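Local coordinates for putative cytidylyltransferase (Burkholderia pseudomallei, PDB 5X9Q), which catalyses the transfer of an adenylyl group from ATP to D-glycero-beta-D-manno-heptose 1-phosphate in heptose biosynthesis, at the interface of chains A and B. Residues are numbered along the deposited sequence; one frame, centred on the assembly and turned at random. Chains: chain A/B, Putative cytidylyltransferase.

Contact 1: the interface of chains A and B. Residues chain A 15, 17-18, 95-96; chain B 49-50, 53-54, 57.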
# COMPACT_ATOMS: atom_id res chain seq x y z
N ALA A 15 -5.90 -3.19 -11.98
CA ALA A 15 -6.49 -4.50 -11.88
C ALA A 15 -5.44 -5.57 -12.03
O ALA A 15 -5.71 -6.72 -11.85
CB ALA A 15 -7.60 -4.69 -12.90
N PHE A 17 -2.79 -5.98 -10.09
CA PHE A 17 -2.37 -6.65 -8.87
C PHE A 17 -3.34 -7.74 -8.47
O PHE A 17 -3.01 -8.60 -7.65
CB PHE A 17 -2.22 -5.62 -7.75
CG PHE A 17 -3.43 -4.74 -7.55
CD1 PHE A 17 -4.59 -5.22 -6.96
CD2 PHE A 17 -3.39 -3.40 -7.93
CE1 PHE A 17 -5.69 -4.40 -6.76
CE2 PHE A 17 -4.48 -2.56 -7.73
CZ PHE A 17 -5.64 -3.06 -7.15
N GLU A 18 -4.53 -7.73 -9.06
CA GLU A 18 -5.53 -8.74 -8.77
C GLU A 18 -5.10 -10.16 -9.15
O GLU A 18 -5.79 -11.13 -8.84
CB GLU A 18 -6.85 -8.39 -9.46
CG GLU A 18 -7.68 -7.35 -8.73
CD GLU A 18 -8.78 -6.76 -9.60
OE1 GLU A 18 -9.15 -7.41 -10.60
OE2 GLU A 18 -9.25 -5.65 -9.29
N ALA A 95 -8.00 -6.95 -1.83
CA ALA A 95 -7.49 -6.18 -2.96
C ALA A 95 -6.38 -5.20 -2.56
O ALA A 95 -5.36 -5.08 -3.28
CB ALA A 95 -8.64 -5.45 -3.66
N LEU A 96 -6.55 -4.51 -1.43
CA LEU A 96 -5.52 -3.59 -0.94
C LEU A 96 -4.21 -4.31 -0.74
O LEU A 96 -3.17 -3.84 -1.20
CB LEU A 96 -5.95 -2.95 0.37
CG LEU A 96 -6.46 -1.53 0.31
CD1 LEU A 96 -5.29 -0.60 0.19
CD2 LEU A 96 -7.37 -1.42 -0.89
N HIS B 49 -7.98 3.40 0.10
CA HIS B 49 -9.04 2.45 -0.15
C HIS B 49 -8.84 1.87 -1.53
O HIS B 49 -7.92 2.27 -2.24
CB HIS B 49 -10.43 3.08 0.01
CG HIS B 49 -10.66 4.30 -0.83
ND1 HIS B 49 -10.89 4.25 -2.19
CD2 HIS B 49 -10.74 5.61 -0.48
CE1 HIS B 49 -11.10 5.47 -2.64
NE2 HIS B 49 -11.02 6.31 -1.63
N ARG B 50 -9.70 0.94 -1.90
CA ARG B 50 -9.57 0.21 -3.15
C ARG B 50 -9.66 1.11 -4.37
O ARG B 50 -9.03 0.84 -5.38
CB ARG B 50 -10.65 -0.87 -3.23
CG ARG B 50 -10.48 -1.78 -4.41
CD ARG B 50 -11.58 -2.76 -4.42
NE ARG B 50 -11.30 -3.81 -5.39
CZ ARG B 50 -11.91 -4.99 -5.38
NH1 ARG B 50 -12.83 -5.26 -4.45
NH2 ARG B 50 -11.60 -5.90 -6.30
N VAL B 53 -6.12 2.54 -5.05
CA VAL B 53 -5.13 1.66 -5.63
C VAL B 53 -5.56 1.28 -7.03
O VAL B 53 -4.72 1.09 -7.90
CB VAL B 53 -4.88 0.38 -4.79
CG1 VAL B 53 -4.39 0.77 -3.39
CG2 VAL B 53 -6.13 -0.50 -4.71
N SER B 54 -6.86 1.21 -7.28
CA SER B 54 -7.30 0.95 -8.64
C SER B 54 -6.90 2.09 -9.54
O SER B 54 -6.42 1.89 -10.67
CB SER B 54 -8.80 0.71 -8.72
OG SER B 54 -9.11 -0.53 -8.14
N ALA B 57 -3.04 2.25 -10.24
CA ALA B 57 -2.66 1.25 -11.24
C ALA B 57 -3.00 1.72 -12.66
O ALA B 57 -2.17 1.57 -13.57
CB ALA B 57 -3.34 -0.10 -10.94

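Contact 2: the interface of chains A and B. Residues chain A 47, 87-88; chain B 162, 165-166, 169.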
# COMPACT_ATOMS: atom_id res chain seq x y z
N ILE A 47 -8.11 -1.50 7.84
CA ILE A 47 -7.47 -0.28 7.35
C ILE A 47 -5.96 -0.44 7.41
O ILE A 47 -5.42 -0.64 8.50
CB ILE A 47 -7.87 0.98 8.15
CG1 ILE A 47 -9.35 1.26 7.95
CG2 ILE A 47 -7.12 2.20 7.66
CD1 ILE A 47 -9.87 2.30 8.89
N ILE A 87 -15.09 -2.54 8.44
CA ILE A 87 -15.78 -1.56 7.57
C ILE A 87 -15.60 -1.76 6.06
O ILE A 87 -16.23 -1.08 5.25
CB ILE A 87 -15.37 -0.12 7.92
CG1 ILE A 87 -13.90 0.13 7.56
CG2 ILE A 87 -15.61 0.16 9.40
CD1 ILE A 87 -13.51 1.59 7.55
N ASN A 88 -14.73 -2.69 5.71
CA ASN A 88 -14.41 -3.03 4.37
C ASN A 88 -14.70 -4.48 4.26
O ASN A 88 -14.45 -5.26 5.18
CB ASN A 88 -12.93 -2.77 4.08
CG ASN A 88 -12.68 -1.35 3.60
OD1 ASN A 88 -13.41 -0.83 2.75
ND2 ASN A 88 -11.64 -0.72 4.13
N THR B 162 -18.93 5.66 4.89
CA THR B 162 -17.77 4.80 5.01
C THR B 162 -16.54 5.65 5.34
O THR B 162 -15.75 5.31 6.23
CB THR B 162 -17.58 3.99 3.73
OG1 THR B 162 -18.72 3.14 3.54
CG2 THR B 162 -16.31 3.17 3.82
N LEU B 165 -16.70 6.77 8.79
CA LEU B 165 -16.51 5.62 9.67
C LEU B 165 -15.03 5.28 9.70
O LEU B 165 -14.50 4.82 10.71
CB LEU B 165 -17.41 4.47 9.24
CG LEU B 165 -17.30 3.18 10.06
CD1 LEU B 165 -17.65 3.44 11.52
CD2 LEU B 165 -18.19 2.09 9.48
N LYS B 166 -14.37 5.52 8.57
CA LYS B 166 -12.95 5.18 8.40
C LYS B 166 -12.08 6.09 9.26
O LYS B 166 -11.18 5.63 9.97
CB LYS B 166 -12.54 5.28 6.93
CG LYS B 166 -13.18 4.24 6.02
CD LYS B 166 -12.75 4.43 4.58
CE LYS B 166 -13.37 3.37 3.68
NZ LYS B 166 -12.98 3.55 2.25
N ARG B 169 -12.40 5.32 12.89
CA ARG B 169 -11.64 4.10 13.15
C ARG B 169 -10.16 4.43 13.34
O ARG B 169 -9.51 3.95 14.29
CB ARG B 169 -11.81 3.10 12.00
CG ARG B 169 -13.24 2.61 11.82
CD ARG B 169 -13.77 1.78 12.97
NE ARG B 169 -15.13 1.31 12.74
CZ ARG B 169 -15.90 0.77 13.66
NH1 ARG B 169 -15.45 0.62 14.90
NH2 ARG B 169 -17.13 0.38 13.36

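Contact 1: the interface of chains A and B
The 3-10 helix 16-20 of chain A, with A:Ala15 just ahead of it, and helix 90-98 of the same chain pack against the first turns of helix 50-60 of chain B and the preceding B:His49. B:Arg50 and B:Val53 carry most of the chain B side. The B:Arg50 side chain leaves with CG anti to the backbone N (chi1 -173°) and stays extended as far as NE, so that it runs past A:Ala95 and brings its guanidinium to A:Glu18. The methyl of A:Ala95 lies over one face of that guanidinium, offset toward the rim, with CB 3.7 Å from B:Arg50 CZ. At the guanidinium edge, in its plane, stands the carboxylate oxygen A:Glu18 OE2, which forms a long salt bridge of 3.8 Å to B:Arg50 NH2. The carboxylate is turned 90° from the guanidinium plane, so the two groups do not meet as a flat, two-pronged pair, and the attraction is probably mainly electrostatic. At the root of the arginine, the A:Leu96 methyl CD2 rests on the start of the helix, 3.5 Å from B:Arg50 CA, while its other methyl, CD1, touches B:Val53 CG1 at 3.9 Å. From the opposite flank A:Phe17, its CG in the crowded position between backbone N and carbonyl carbon (chi1 52°), points its ring tip at the same valine: CZ is 3.6 Å from B:Val53 CG2, the two side chains crossing at about a right angle. The ring edge also faces the B:Val53 carbonyl oxygen in plane. Within chain B, the hydroxyl B:Ser54 OG donates a hydrogen bond to B:Arg50 O (3.1 Å) from above the carbonyl plane. B:His49 and B:Arg50 belong to the HxGH motif of nucleotidyltransferases; in the deposited dimer this largely apolar contact sets the second chain against that motif's helix start and may steady it.

Contact 2: the interface of chains A and B
No polar atom is gripped across this patch, since no N or O of either side comes within bonding reach of the other; the backbone carbonyl oxygen B:Lys166 O faces the methyl A:Ile47 CD1 at 3.7 Å. Contact here is therefore a matter of shape. A:Ile87, in the loop before helix 90-98, buries more surface than any other residue of the patch and splits its two branches over helix 160-171 of chain B. Its CG1 takes the crowded position between backbone N and carbonyl carbon (chi1 68°), which sends CD1 across the base of B:Lys166, 3.7 Å from CA. The lysine chain, extended beyond CG, crosses that branch obliquely. The other branch, CG2, packs tightly against B:Leu165 CD2 at 3.2 Å, the two side chains sliding past each other in opposite directions. B:Leu165 reaches it with CG anti to the backbone N (chi1 179°). One turn on, B:Arg169 bends at chi2 (-66°) and folds its chain alongside, so that NE comes 3.6 Å from A:Ile87 CG2. A:Ile47 adds a second prong: its CD1 approaches B:Arg169 CB at 3.8 Å, crossing that side chain at about a right angle. The site docks the C-terminal helix of one subunit on loops of the other and would stabilise the two-fold pair.

Contact 1 and contact 2 lie about 17 Å apart, measured between the centres of their C-alpha atoms, along one two-fold interface, and each has a twin with the chains exchanged. They share no residue, but chain A connects them: the 87-88 loop of contact 2 leads into helix 90-98, which serves contact 1. A:Ile47 likewise lies just ahead of the segment whose chain B copy forms contact 1. Together they join a central zone near the HxGH motif to a peripheral one gripped by the C-terminal helix, an arrangement consistent with a dimer, although the structure alone does not prove one.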